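BmrU protein (Bacillus anthracis, PDB 3T5P) probably phosphorylates diacylglycerol or a related lipid with ATP, as a magnesium-binding member of the diacylglycerol kinase family. Local coordinates at residues 223-228 and 260-265; 266-271 and 288-293; 202-207 and 229-234; 75-80 and 104-109. All coordinates share one frame; numbering follows the deposited sequence.

Interaction 4 comes first along the chain and lies in the diacylglycerol kinase catalytic domain, where residues 75-80 and 104-109 follow neighbouring strands of the parallel sheet. The other three belong to the C-terminal sandwich-like domain. Interactions 3 and 1 alternate along the chain and share strand 228-234, so the magnesium-binding turn of interaction 1 leads directly into the antiparallel ladder of interaction 3. Interaction 2 follows in the six-stranded sheet facing them, and apolar side chains join the two sheets. Centres of interactions 1, 2 and 3 lie about 11 to 13 Å apart, whereas interaction 4 is about 21 Å from interactions 1 and 3, which it touches through F107 against C223 and N207, where the two domains meet.

Interaction 1. Residues 223-228 and 260-265. With MG (magnesium ion), chain M.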
loop_
_atom_site.group_PDB
_atom_site.type_symbol
_atom_site.label_atom_id
_atom_site.label_comp_id
_atom_site.label_asym_id
_atom_site.label_seq_id
_atom_site.Cartn_x
_atom_site.Cartn_y
_atom_site.Cartn_z
ATOM N N CYS A 223 3.288 -0.829 -35.106
ATOM C CA CYS A 223 3.350 -0.285 -33.745
ATOM C C CYS A 223 4.481 -0.873 -32.942
ATOM O O CYS A 223 4.689 -0.454 -31.828
ATOM C CB CYS A 223 2.038 -0.518 -32.994
ATOM S SG CYS A 223 1.735 -2.194 -32.474
ATOM N N ASP A 224 5.207 -1.835 -33.508
ATOM C CA ASP A 224 6.261 -2.541 -32.779
ATOM C C ASP A 224 7.538 -2.750 -33.586
ATOM O O ASP A 224 8.282 -3.682 -33.336
ATOM C CB ASP A 224 5.745 -3.892 -32.292
ATOM C CG ASP A 224 5.170 -4.741 -33.411
ATOM O OD1 ASP A 224 5.072 -4.264 -34.553
ATOM O OD2 ASP A 224 4.816 -5.900 -33.148
ATOM N N ASP A 225 7.797 -1.863 -34.527
ATOM C CA ASP A 225 8.966 -1.978 -35.402
ATOM C C ASP A 225 10.102 -1.019 -35.041
ATOM O O ASP A 225 11.077 -0.900 -35.768
ATOM C CB ASP A 225 8.547 -1.763 -36.868
ATOM C CG ASP A 225 7.972 -0.402 -37.125
ATOM O OD1 ASP A 225 7.727 0.364 -36.155
ATOM O OD2 ASP A 225 7.737 -0.108 -38.322
ATOM N N GLY A 226 9.943 -0.301 -33.944
ATOM C CA GLY A 226 10.978 0.593 -33.447
ATOM C C GLY A 226 11.078 1.894 -34.191
ATOM O O GLY A 226 12.046 2.625 -34.010
ATOM N N THR A 227 10.082 2.200 -35.011
ATOM C CA THR A 227 10.122 3.422 -35.826
ATOM C C THR A 227 8.726 4.010 -36.109
ATOM O O THR A 227 7.712 3.280 -36.153
ATOM C CB THR A 227 10.878 3.182 -37.156
ATOM O OG1 THR A 227 11.114 4.427 -37.815
ATOM C CG2 THR A 227 10.083 2.271 -38.082
ATOM N N LEU A 228 8.696 5.334 -36.282
ATOM C CA LEU A 228 7.452 6.074 -36.506
ATOM C C LEU A 228 7.328 6.440 -37.978
ATOM O O LEU A 228 8.330 6.539 -38.674
ATOM C CB LEU A 228 7.414 7.364 -35.685
ATOM C CG LEU A 228 7.241 7.250 -34.177
ATOM C CD1 LEU A 228 7.669 8.532 -33.524
ATOM C CD2 LEU A 228 5.812 6.903 -33.797
ATOM N N HIS A 260 6.303 10.538 -47.462
ATOM C CA HIS A 260 6.218 9.490 -46.458
ATOM C C HIS A 260 7.581 8.898 -46.137
ATOM O O HIS A 260 8.273 8.415 -47.003
ATOM C CB HIS A 260 5.285 8.380 -46.930
ATOM C CG HIS A 260 5.219 7.206 -46.004
ATOM N ND1 HIS A 260 5.103 5.910 -46.457
ATOM C CD2 HIS A 260 5.258 7.127 -44.654
ATOM C CE1 HIS A 260 5.064 5.087 -45.425
ATOM N NE2 HIS A 260 5.164 5.799 -44.320
ATOM N N VAL A 261 7.947 8.916 -44.865
ATOM C CA VAL A 261 9.225 8.359 -44.441
ATOM C C VAL A 261 9.119 7.814 -43.033
ATOM O O VAL A 261 8.261 8.227 -42.264
ATOM C CB VAL A 261 10.329 9.428 -44.552
ATOM C CG1 VAL A 261 10.236 10.437 -43.412
ATOM C CG2 VAL A 261 11.699 8.779 -44.657
ATOM N N LYS A 262 9.989 6.866 -42.714
ATOM C CA LYS A 262 10.076 6.298 -41.362
ATOM C C LYS A 262 11.227 6.933 -40.590
ATOM O O LYS A 262 12.284 7.200 -41.161
ATOM C CB LYS A 262 10.256 4.781 -41.403
ATOM C CG LYS A 262 9.054 4.028 -41.969
ATOM C CD LYS A 262 9.015 2.573 -41.495
ATOM C CE LYS A 262 8.063 1.686 -42.308
ATOM N NZ LYS A 262 6.650 2.149 -42.361
ATOM N N ALA A 263 11.008 7.183 -39.298
ATOM C CA ALA A 263 12.015 7.826 -38.456
ATOM C C ALA A 263 11.805 7.537 -36.976
ATOM O O ALA A 263 10.671 7.292 -36.527
ATOM C CB ALA A 263 12.027 9.316 -38.698
ATOM N N LYS A 264 12.917 7.574 -36.236
ATOM C CA LYS A 264 12.943 7.316 -34.779
ATOM C C LYS A 264 12.886 8.606 -33.967
ATOM O O LYS A 264 12.227 8.673 -32.936
ATOM C CB LYS A 264 14.201 6.526 -34.384
ATOM C CG LYS A 264 14.375 5.207 -35.127
ATOM C CD LYS A 264 15.268 4.199 -34.365
ATOM C CE LYS A 264 15.513 2.909 -35.183
ATOM N NZ LYS A 264 15.890 1.742 -34.325
ATOM N N SER A 265 13.587 9.623 -34.441
ATOM C CA SER A 265 13.742 10.879 -33.697
ATOM C C SER A 265 13.384 12.055 -34.596
ATOM O O SER A 265 14.048 12.324 -35.591
ATOM C CB SER A 265 15.182 11.003 -33.169
ATOM O OG SER A 265 15.326 12.100 -32.271
HETATM MG MG MG M . 6.370 1.803 -36.036
HETATM O O HOH W 1 6.028 1.841 -38.252
HETATM O O HOH W 2 4.933 3.221 -35.971
HETATM O O HOH W 3 6.277 1.873 -33.925
#
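With chi1 at -170°, T227 sets OG1 against the backbone of A263 and swings CG2 between its own N and carbonyl carbon, where CG2 meets K262 CD at 3.6 Å, the two side chains crossing at nearly a right angle. D225, with chi1 at 62°, folds its carboxylate back over the loop to close an Asx turn, in which T227 N reaches D225 OD1 from above the carboxylate plane. This turn is a magnesium-binding loop leading into strand 228-234. D225 OD1 and T227 O each bind the magnesium ion, the former at 2.0 Å; three waters and K222 O complete six ligands, an arrangement probably equivalent to the magnesium site seen in the related kinase DgkB. The loop is tied to strand 258-263 by an antiparallel hydrogen-bonded pair: L228 N donates to A263 O at 2.8 Å, and A263 N returns a bond to L228 O. K264, extended beyond CG, lies alongside the G226 carbonyl, its CD 3.6 Å from G226 O. K262 instead bends at its end, taking NZ to a salt bridge with D229 and to N220 O. The second oxygen of the metal-bound carboxylate, D225 OD2, accepts a bond of 2.6 Å from one magnesium-bound water.

Interaction 2. Residues 266-271 and 288-293; sequences IHIETE and CQIELL
H267 and Q289 face one another as a non-hydrogen-bonded pair between two antiparallel strands, and the imidazole fills the angle between the Q289 amide and the C288 carbonyl. From its first atom outward, H267 CB lies 3.5 Å from Q289 OE1. A first torsion of -163° then places H267 CG beside its own carbonyl carbon and 3.5 Å from C288 O. The next atom, H267 ND1, gives a weak, bent hydrogen bond to Q289 OE1 at 3.1 Å; the amide oxygen comes to the ring edge, near its plane, and ring and amide are turned only 17° from each other. H267 CE1 lies 3.6 Å from C288 O, and at the tip H267 NE2 is hydrogen-bonded to NE2 of H267 of the second subunit, so ND1 is held, weakly, within the chain and NE2 across the subunit boundary. The Q289 amide is fixed in turn by E291: Q289 NE2 donates to E291 OE2 at 2.7 Å, with the acceptor almost exactly in the amide plane. Hydrogen-bonded pairs flank this centre, I266 with I290 and I268 with C288, each joined by two backbone bonds. Their side chains point to the other face, where I268 CD1 meets I290 CD1 at 4.1 Å. In the six-stranded antiparallel sheet these two strands lie between strands 185-191 and 129-137; I266, I268 and I290 press on strands 228-234 and 145-148 of the opposing sheet, whereas H267 and Q289 face the neighbouring subunit.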
loop_
_atom_site.group_PDB
_atom_site.type_symbol
_atom_site.label_atom_id
_atom_site.label_comp_id
_atom_site.label_asym_id
_atom_site.label_seq_id
_atom_site.Cartn_x
_atom_site.Cartn_y
_atom_site.Cartn_z
ATOM N N ILE A 266 12.313 12.738 -34.234
ATOM C CA ILE A 266 11.660 13.688 -35.129
ATOM C C ILE A 266 11.426 15.004 -34.422
ATOM O O ILE A 266 11.019 15.013 -33.263
ATOM C CB ILE A 266 10.273 13.162 -35.614
ATOM C CG1 ILE A 266 10.380 11.734 -36.139
ATOM C CG2 ILE A 266 9.697 14.053 -36.708
ATOM C CD1 ILE A 266 9.037 11.113 -36.485
ATOM N N HIS A 267 11.683 16.104 -35.127
ATOM C CA HIS A 267 11.370 17.447 -34.632
ATOM C C HIS A 267 10.534 18.215 -35.641
ATOM O O HIS A 267 10.947 18.382 -36.794
ATOM C CB HIS A 267 12.631 18.248 -34.313
ATOM C CG HIS A 267 12.371 19.435 -33.444
ATOM N ND1 HIS A 267 12.024 19.316 -32.114
ATOM C CD2 HIS A 267 12.383 20.761 -33.715
ATOM C CE1 HIS A 267 11.850 20.520 -31.599
ATOM N NE2 HIS A 267 12.062 21.414 -32.550
ATOM N N ILE A 268 9.371 18.691 -35.203
ATOM C CA ILE A 268 8.423 19.345 -36.109
ATOM C C ILE A 268 8.165 20.802 -35.715
ATOM O O ILE A 268 7.739 21.100 -34.595
ATOM C CB ILE A 268 7.088 18.591 -36.200
ATOM C CG1 ILE A 268 7.331 17.172 -36.734
ATOM C CG2 ILE A 268 6.112 19.342 -37.106
ATOM C CD1 ILE A 268 6.061 16.353 -36.904
ATOM N N GLU A 269 8.432 21.688 -36.670
ATOM C CA GLU A 269 8.338 23.116 -36.479
ATOM C C GLU A 269 7.363 23.732 -37.462
ATOM O O GLU A 269 7.386 23.404 -38.654
ATOM C CB GLU A 269 9.706 23.762 -36.700
ATOM C CG GLU A 269 10.388 24.265 -35.448
ATOM C CD GLU A 269 11.715 24.913 -35.769
ATOM O OE1 GLU A 269 12.614 24.198 -36.293
ATOM O OE2 GLU A 269 11.852 26.133 -35.500
ATOM N N THR A 270 6.541 24.651 -36.959
ATOM C CA THR A 270 5.667 25.473 -37.801
ATOM C C THR A 270 6.002 26.960 -37.629
ATOM O O THR A 270 6.704 27.338 -36.687
ATOM C CB THR A 270 4.176 25.207 -37.503
ATOM O OG1 THR A 270 3.933 25.295 -36.093
ATOM C CG2 THR A 270 3.774 23.814 -38.006
ATOM N N GLU A 271 5.516 27.794 -38.546
ATOM C CA GLU A 271 5.782 29.249 -38.484
ATOM C C GLU A 271 5.250 29.813 -37.160
ATOM O O GLU A 271 5.992 30.442 -36.404
ATOM C CB GLU A 271 5.179 29.995 -39.693
ATOM C CG GLU A 271 6.034 31.178 -40.222
ATOM C CD GLU A 271 5.665 32.555 -39.625
ATOM O OE1 GLU A 271 4.568 32.693 -39.036
ATOM O OE2 GLU A 271 6.473 33.510 -39.764
ATOM N N CYS A 288 7.600 20.572 -31.717
ATOM C CA CYS A 288 7.587 19.273 -31.054
ATOM C C CYS A 288 8.804 18.414 -31.318
ATOM O O CYS A 288 9.217 18.224 -32.457
ATOM C CB CYS A 288 6.362 18.475 -31.470
ATOM S SG CYS A 288 4.997 18.669 -30.372
ATOM N N GLN A 289 9.365 17.892 -30.234
ATOM C CA GLN A 289 10.308 16.802 -30.309
ATOM C C GLN A 289 9.471 15.542 -30.130
ATOM O O GLN A 289 8.796 15.374 -29.114
ATOM C CB GLN A 289 11.393 16.920 -29.226
ATOM C CG GLN A 289 12.450 15.803 -29.240
ATOM C CD GLN A 289 13.187 15.680 -30.576
ATOM O OE1 GLN A 289 13.312 16.652 -31.320
ATOM N NE2 GLN A 289 13.676 14.477 -30.884
ATOM N N ILE A 290 9.485 14.684 -31.141
ATOM C CA ILE A 290 8.839 13.384 -31.060
ATOM C C ILE A 290 9.900 12.278 -31.052
ATOM O O ILE A 290 10.855 12.284 -31.846
ATOM C CB ILE A 290 7.849 13.143 -32.221
ATOM C CG1 ILE A 290 6.859 14.307 -32.329
ATOM C CG2 ILE A 290 7.092 11.845 -32.003
ATOM C CD1 ILE A 290 5.855 14.174 -33.452
ATOM N N GLU A 291 9.701 11.312 -30.166
ATOM C CA GLU A 291 10.710 10.304 -29.892
ATOM C C GLU A 291 10.100 8.924 -29.813
ATOM O O GLU A 291 9.052 8.768 -29.176
ATOM C CB GLU A 291 11.382 10.654 -28.561
ATOM C CG GLU A 291 12.808 10.215 -28.457
ATOM C CD GLU A 291 13.706 10.962 -29.416
ATOM O OE1 GLU A 291 14.390 10.294 -30.219
ATOM O OE2 GLU A 291 13.721 12.208 -29.379
ATOM N N LEU A 292 10.733 7.922 -30.458
ATOM C CA LEU A 292 10.181 6.585 -30.353
ATOM C C LEU A 292 10.859 5.807 -29.247
ATOM O O LEU A 292 12.069 5.679 -29.208
ATOM C CB LEU A 292 10.232 5.782 -31.655
ATOM C CG LEU A 292 9.263 4.591 -31.498
ATOM C CD1 LEU A 292 7.837 5.029 -31.751
ATOM C CD2 LEU A 292 9.628 3.452 -32.350
ATOM N N LEU A 293 10.041 5.281 -28.347
ATOM C CA LEU A 293 10.507 4.413 -27.270
ATOM C C LEU A 293 10.124 2.979 -27.621
ATOM O O LEU A 293 8.976 2.584 -27.500
ATOM C CB LEU A 293 9.894 4.843 -25.940
ATOM C CG LEU A 293 10.087 6.325 -25.565
ATOM C CD1 LEU A 293 9.260 6.662 -24.356
ATOM C CD2 LEU A 293 11.551 6.673 -25.329
#

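Interaction 3. Residues 202-207 and 229-234; sequences LVMVGN and DIFVVK
V203 and V232 lie side by side, pointing the same way, and form the tight part of this ladder, one pair in from its L202-V233 end: V203 CG2 packs at 3.9 Å on V232 CG1, which also rests 3.6 Å from L202 O. Strands 202-206 and 229-234 run antiparallel here, alternating hydrogen-bonded and non-hydrogen-bonded pairs. M204 N donates to F231 O at 2.8 Å, nearly straight, and G206 N does the same to D229 O, while the return bond from D229 N to G206 O is longer at 3.1 Å. Packing is slacker toward that end. V205 CG2 and I230 CG1 are 4.5 Å apart, and G206 brings no side chain to D229. On the face of L202, M204, F231 and V233 the contact is chiefly one of side-chain bases: M204 CB meets F231 CB at 4.2 Å, after which the selenomethionine, bent at its second and third torsions, leads off toward I218, and the F231 ring stands edge-to-face with F217. The solvent side is marked by K234, whose NZ makes only a long, weak ion pair with D198. V203, V205, I230 and V232 turn instead into the sandwich, against I189, I266 and I268 of the facing sheet. The chemistry is thus almost wholly apolar, held by backbone bonds; the exception is D229, whose carboxylate is engaged by K262 and H260 about 4 Å from the magnesium ion, which is consistent with the ladder holding a polar group beside the metal site.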
loop_
_atom_site.group_PDB
_atom_site.type_symbol
_atom_site.label_atom_id
_atom_site.label_comp_id
_atom_site.label_asym_id
_atom_site.label_seq_id
_atom_site.Cartn_x
_atom_site.Cartn_y
_atom_site.Cartn_z
ATOM N N LEU A 202 -1.618 18.734 -44.315
ATOM C CA LEU A 202 -1.699 17.695 -43.307
ATOM C C LEU A 202 -0.329 17.096 -43.009
ATOM O O LEU A 202 0.382 16.672 -43.921
ATOM C CB LEU A 202 -2.627 16.586 -43.773
ATOM C CG LEU A 202 -2.885 15.472 -42.764
ATOM C CD1 LEU A 202 -3.788 15.965 -41.644
ATOM C CD2 LEU A 202 -3.486 14.266 -43.461
ATOM N N VAL A 203 0.034 17.073 -41.725
ATOM C CA VAL A 203 1.246 16.401 -41.273
ATOM C C VAL A 203 0.857 15.407 -40.191
ATOM O O VAL A 203 0.294 15.783 -39.176
ATOM C CB VAL A 203 2.282 17.385 -40.736
ATOM C CG1 VAL A 203 3.487 16.652 -40.228
ATOM C CG2 VAL A 203 2.679 18.351 -41.812
HETATM N N MSE A 204 1.149 14.138 -40.431
HETATM C CA MSE A 204 0.889 13.069 -39.469
HETATM C C MSE A 204 2.200 12.387 -39.060
HETATM O O MSE A 204 3.134 12.244 -39.864
HETATM C CB MSE A 204 -0.013 11.995 -40.075
HETATM C CG MSE A 204 -1.357 12.481 -40.577
HETATM SE SE MSE A 204 -2.631 12.643 -39.155
HETATM C CE MSE A 204 -2.793 10.784 -38.613
ATOM N N VAL A 205 2.254 11.974 -37.799
ATOM C CA VAL A 205 3.259 11.027 -37.344
ATOM C C VAL A 205 2.484 9.888 -36.717
ATOM O O VAL A 205 1.788 10.072 -35.718
ATOM C CB VAL A 205 4.228 11.647 -36.331
ATOM C CG1 VAL A 205 5.182 10.613 -35.805
ATOM C CG2 VAL A 205 4.997 12.780 -36.968
ATOM N N GLY A 206 2.562 8.723 -37.344
ATOM C CA GLY A 206 1.734 7.586 -36.954
ATOM C C GLY A 206 2.522 6.522 -36.216
ATOM O O GLY A 206 3.644 6.184 -36.579
ATOM N N ASN A 207 1.922 5.992 -35.168
ATOM C CA ASN A 207 2.474 4.851 -34.479
ATOM C C ASN A 207 1.600 3.631 -34.617
ATOM O O ASN A 207 2.103 2.519 -34.810
ATOM C CB ASN A 207 2.657 5.156 -32.986
ATOM C CG ASN A 207 3.356 4.022 -32.252
ATOM O OD1 ASN A 207 4.469 3.673 -32.597
ATOM N ND2 ASN A 207 2.689 3.428 -31.262
ATOM N N ASP A 229 6.094 6.666 -38.432
ATOM C CA ASP A 229 5.834 7.017 -39.823
ATOM C C ASP A 229 5.407 8.468 -39.982
ATOM O O ASP A 229 4.345 8.862 -39.497
ATOM C CB ASP A 229 4.775 6.100 -40.406
ATOM C CG ASP A 229 5.295 4.695 -40.630
ATOM O OD1 ASP A 229 5.581 4.354 -41.800
ATOM O OD2 ASP A 229 5.450 3.955 -39.624
ATOM N N ILE A 230 6.253 9.247 -40.661
ATOM C CA ILE A 230 5.930 10.610 -41.033
ATOM C C ILE A 230 5.131 10.586 -42.350
ATOM O O ILE A 230 5.465 9.867 -43.282
ATOM C CB ILE A 230 7.187 11.472 -41.232
ATOM C CG1 ILE A 230 8.046 11.492 -39.968
ATOM C CG2 ILE A 230 6.794 12.897 -41.584
ATOM C CD1 ILE A 230 9.421 12.051 -40.188
ATOM N N PHE A 231 4.103 11.417 -42.426
ATOM C CA PHE A 231 3.215 11.426 -43.571
ATOM C C PHE A 231 2.691 12.834 -43.786
ATOM O O PHE A 231 1.940 13.351 -42.962
ATOM C CB PHE A 231 2.084 10.447 -43.321
ATOM C CG PHE A 231 1.128 10.296 -44.466
ATOM C CD1 PHE A 231 1.256 9.239 -45.353
ATOM C CD2 PHE A 231 0.056 11.178 -44.623
ATOM C CE1 PHE A 231 0.359 9.073 -46.410
ATOM C CE2 PHE A 231 -0.846 11.031 -45.665
ATOM C CZ PHE A 231 -0.693 9.972 -46.568
ATOM N N VAL A 232 3.109 13.450 -44.894
ATOM C CA VAL A 232 2.757 14.844 -45.204
ATOM C C VAL A 232 1.994 14.980 -46.525
ATOM O O VAL A 232 2.402 14.422 -47.538
ATOM C CB VAL A 232 4.029 15.733 -45.308
ATOM C CG1 VAL A 232 3.664 17.221 -45.386
ATOM C CG2 VAL A 232 4.939 15.476 -44.148
ATOM N N VAL A 233 0.905 15.741 -46.513
ATOM C CA VAL A 233 0.300 16.183 -47.744
ATOM C C VAL A 233 0.705 17.640 -48.014
ATOM O O VAL A 233 0.398 18.553 -47.231
ATOM C CB VAL A 233 -1.247 16.047 -47.725
ATOM C CG1 VAL A 233 -1.838 16.381 -49.101
ATOM C CG2 VAL A 233 -1.659 14.646 -47.315
ATOM N N LYS A 234 1.387 17.855 -49.134
ATOM C CA LYS A 234 1.723 19.207 -49.581
ATOM C C LYS A 234 0.483 20.094 -49.815
ATOM O O LYS A 234 -0.606 19.582 -50.084
ATOM C CB LYS A 234 2.544 19.139 -50.871
ATOM C CG LYS A 234 3.956 18.558 -50.696
ATOM C CD LYS A 234 4.898 18.886 -51.888
ATOM C CE LYS A 234 4.748 20.337 -52.427
ATOM N NZ LYS A 234 5.889 20.804 -53.271
#

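Interaction 4. Residues 75-80 and 104-109; sequences GGDGTV and CNDFSR
Hydrogen bonding between the segments centres on the carboxylate of D77, which reaches across to the first turn of helix 106-110. Its OD1 accepts from D106 N at 2.9 Å through the syn lone pair, a somewhat bent bond; with D77 chi1 at -78°, CG is kept beside the backbone N and the carboxylate is carried over to the second helix. N105 sits at the N-cap position of that helix but makes no capping bond with its own side chain. A water joins the two helix starts, accepting from D77 N at 3.2 Å and from N105 N at 2.8 Å.

Van der Waals contacts surround this bond. D77 OD2 lies 3.3 Å from C104 CB, with the sulfur slightly farther away, and N105 OD1 approaches G76 CA at 3.7 Å while accepting a bond from G102 N. The segments carry two signature sequences of the family, GGDGT at residues 75-79 and the GGTxND element ending in N105 and D106; in relatives the glycine-rich GGDG turn belongs to the nucleotide site, and a similar role is likely here.

Like charges meet where D77 OD2 stands 3.8 Å from D106 OD2, and the D106 carboxylate is also engaged by G213 N. Within 104-109, polar side chains bind the turn preceding the helix: R109 NE points nearly straight down the C104 carbonyl at 2.8 Å, in the guanidinium plane, and S108 OG donates to N105 O at 2.6 Å, an oxygen that also accepts from R109 N.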
loop_
_atom_site.group_PDB
_atom_site.type_symbol
_atom_site.label_atom_id
_atom_site.label_comp_id
_atom_site.label_asym_id
_atom_site.label_seq_id
_atom_site.Cartn_x
_atom_site.Cartn_y
_atom_site.Cartn_z
ATOM N N GLY A 75 -12.621 1.695 -21.546
ATOM C CA GLY A 75 -12.936 3.049 -21.967
ATOM C C GLY A 75 -12.561 3.278 -23.409
ATOM O O GLY A 75 -11.984 2.392 -24.071
ATOM N N GLY A 76 -12.912 4.465 -23.896
ATOM C CA GLY A 76 -12.609 4.862 -25.251
ATOM C C GLY A 76 -11.222 5.430 -25.378
ATOM O O GLY A 76 -10.419 5.346 -24.445
ATOM N N ASP A 77 -10.951 6.008 -26.551
ATOM C CA ASP A 77 -9.627 6.557 -26.880
ATOM C C ASP A 77 -9.083 7.486 -25.786
ATOM O O ASP A 77 -7.891 7.426 -25.447
ATOM C CB ASP A 77 -9.655 7.275 -28.244
ATOM C CG ASP A 77 -9.626 6.295 -29.456
ATOM O OD1 ASP A 77 -9.199 5.123 -29.316
ATOM O OD2 ASP A 77 -10.023 6.718 -30.567
ATOM N N GLY A 78 -9.960 8.325 -25.242
ATOM C CA GLY A 78 -9.589 9.294 -24.201
ATOM C C GLY A 78 -9.107 8.652 -22.918
ATOM O O GLY A 78 -8.107 9.077 -22.328
ATOM N N THR A 79 -9.810 7.621 -22.478
ATOM C CA THR A 79 -9.389 6.916 -21.279
ATOM C C THR A 79 -8.088 6.155 -21.528
ATOM O O THR A 79 -7.220 6.094 -20.662
ATOM C CB THR A 79 -10.478 5.942 -20.791
ATOM O OG1 THR A 79 -11.757 6.547 -20.968
ATOM C CG2 THR A 79 -10.286 5.616 -19.324
ATOM N N VAL A 80 -7.953 5.558 -22.707
ATOM C CA VAL A 80 -6.713 4.823 -23.051
ATOM C C VAL A 80 -5.546 5.797 -23.036
ATOM O O VAL A 80 -4.483 5.491 -22.504
ATOM C CB VAL A 80 -6.812 4.104 -24.422
ATOM C CG1 VAL A 80 -5.471 3.458 -24.787
ATOM C CG2 VAL A 80 -7.921 3.038 -24.391
ATOM N N CYS A 104 -14.641 4.570 -31.281
ATOM C CA CYS A 104 -13.488 4.499 -32.169
ATOM C C CYS A 104 -12.516 3.379 -31.762
ATOM O O CYS A 104 -12.316 2.428 -32.518
ATOM C CB CYS A 104 -12.792 5.859 -32.193
ATOM S SG CYS A 104 -11.782 6.125 -33.659
ATOM N N ASN A 105 -11.918 3.506 -30.574
ATOM C CA ASN A 105 -11.060 2.463 -29.990
ATOM C C ASN A 105 -9.883 2.061 -30.896
ATOM O O ASN A 105 -9.595 0.875 -31.105
ATOM C CB ASN A 105 -11.911 1.243 -29.629
ATOM C CG ASN A 105 -13.179 1.625 -28.881
ATOM O OD1 ASN A 105 -13.119 2.161 -27.771
ATOM N ND2 ASN A 105 -14.343 1.374 -29.505
ATOM N N ASP A 106 -9.189 3.060 -31.417
ATOM C CA ASP A 106 -8.152 2.804 -32.415
ATOM C C ASP A 106 -7.095 1.793 -31.975
ATOM O O ASP A 106 -6.847 0.800 -32.653
ATOM C CB ASP A 106 -7.474 4.109 -32.836
ATOM C CG ASP A 106 -8.239 4.834 -33.916
ATOM O OD1 ASP A 106 -8.798 4.143 -34.813
ATOM O OD2 ASP A 106 -8.270 6.093 -33.870
ATOM N N PHE A 107 -6.474 2.024 -30.830
ATOM C CA PHE A 107 -5.382 1.154 -30.468
ATOM C C PHE A 107 -5.838 -0.253 -30.112
ATOM O O PHE A 107 -5.090 -1.195 -30.302
ATOM C CB PHE A 107 -4.496 1.734 -29.377
ATOM C CG PHE A 107 -3.093 1.240 -29.482
ATOM C CD1 PHE A 107 -2.233 1.787 -30.431
ATOM C CD2 PHE A 107 -2.662 0.161 -28.724
ATOM C CE1 PHE A 107 -0.954 1.308 -30.576
ATOM C CE2 PHE A 107 -1.394 -0.314 -28.861
ATOM C CZ PHE A 107 -0.528 0.254 -29.791
ATOM N N SER A 108 -7.053 -0.408 -29.600
ATOM C CA SER A 108 -7.561 -1.745 -29.323
ATOM C C SER A 108 -7.566 -2.549 -30.602
ATOM O O SER A 108 -7.222 -3.745 -30.605
ATOM C CB SER A 108 -8.960 -1.701 -28.708
ATOM O OG SER A 108 -9.951 -1.288 -29.630
ATOM N N ARG A 109 -7.952 -1.879 -31.690
ATOM C CA ARG A 109 -7.998 -2.514 -33.013
ATOM C C ARG A 109 -6.594 -2.871 -33.506
ATOM O O ARG A 109 -6.387 -3.919 -34.126
ATOM C CB ARG A 109 -8.707 -1.616 -34.044
ATOM C CG ARG A 109 -10.179 -1.353 -33.752
ATOM C CD ARG A 109 -10.706 -0.276 -34.670
ATOM N NE ARG A 109 -12.030 0.227 -34.294
ATOM C CZ ARG A 109 -13.181 -0.351 -34.624
ATOM N NH1 ARG A 109 -13.202 -1.480 -35.325
ATOM N NH2 ARG A 109 -14.322 0.199 -34.229
HETATM O O HOH W 4 -13.045 5.475 -28.887
#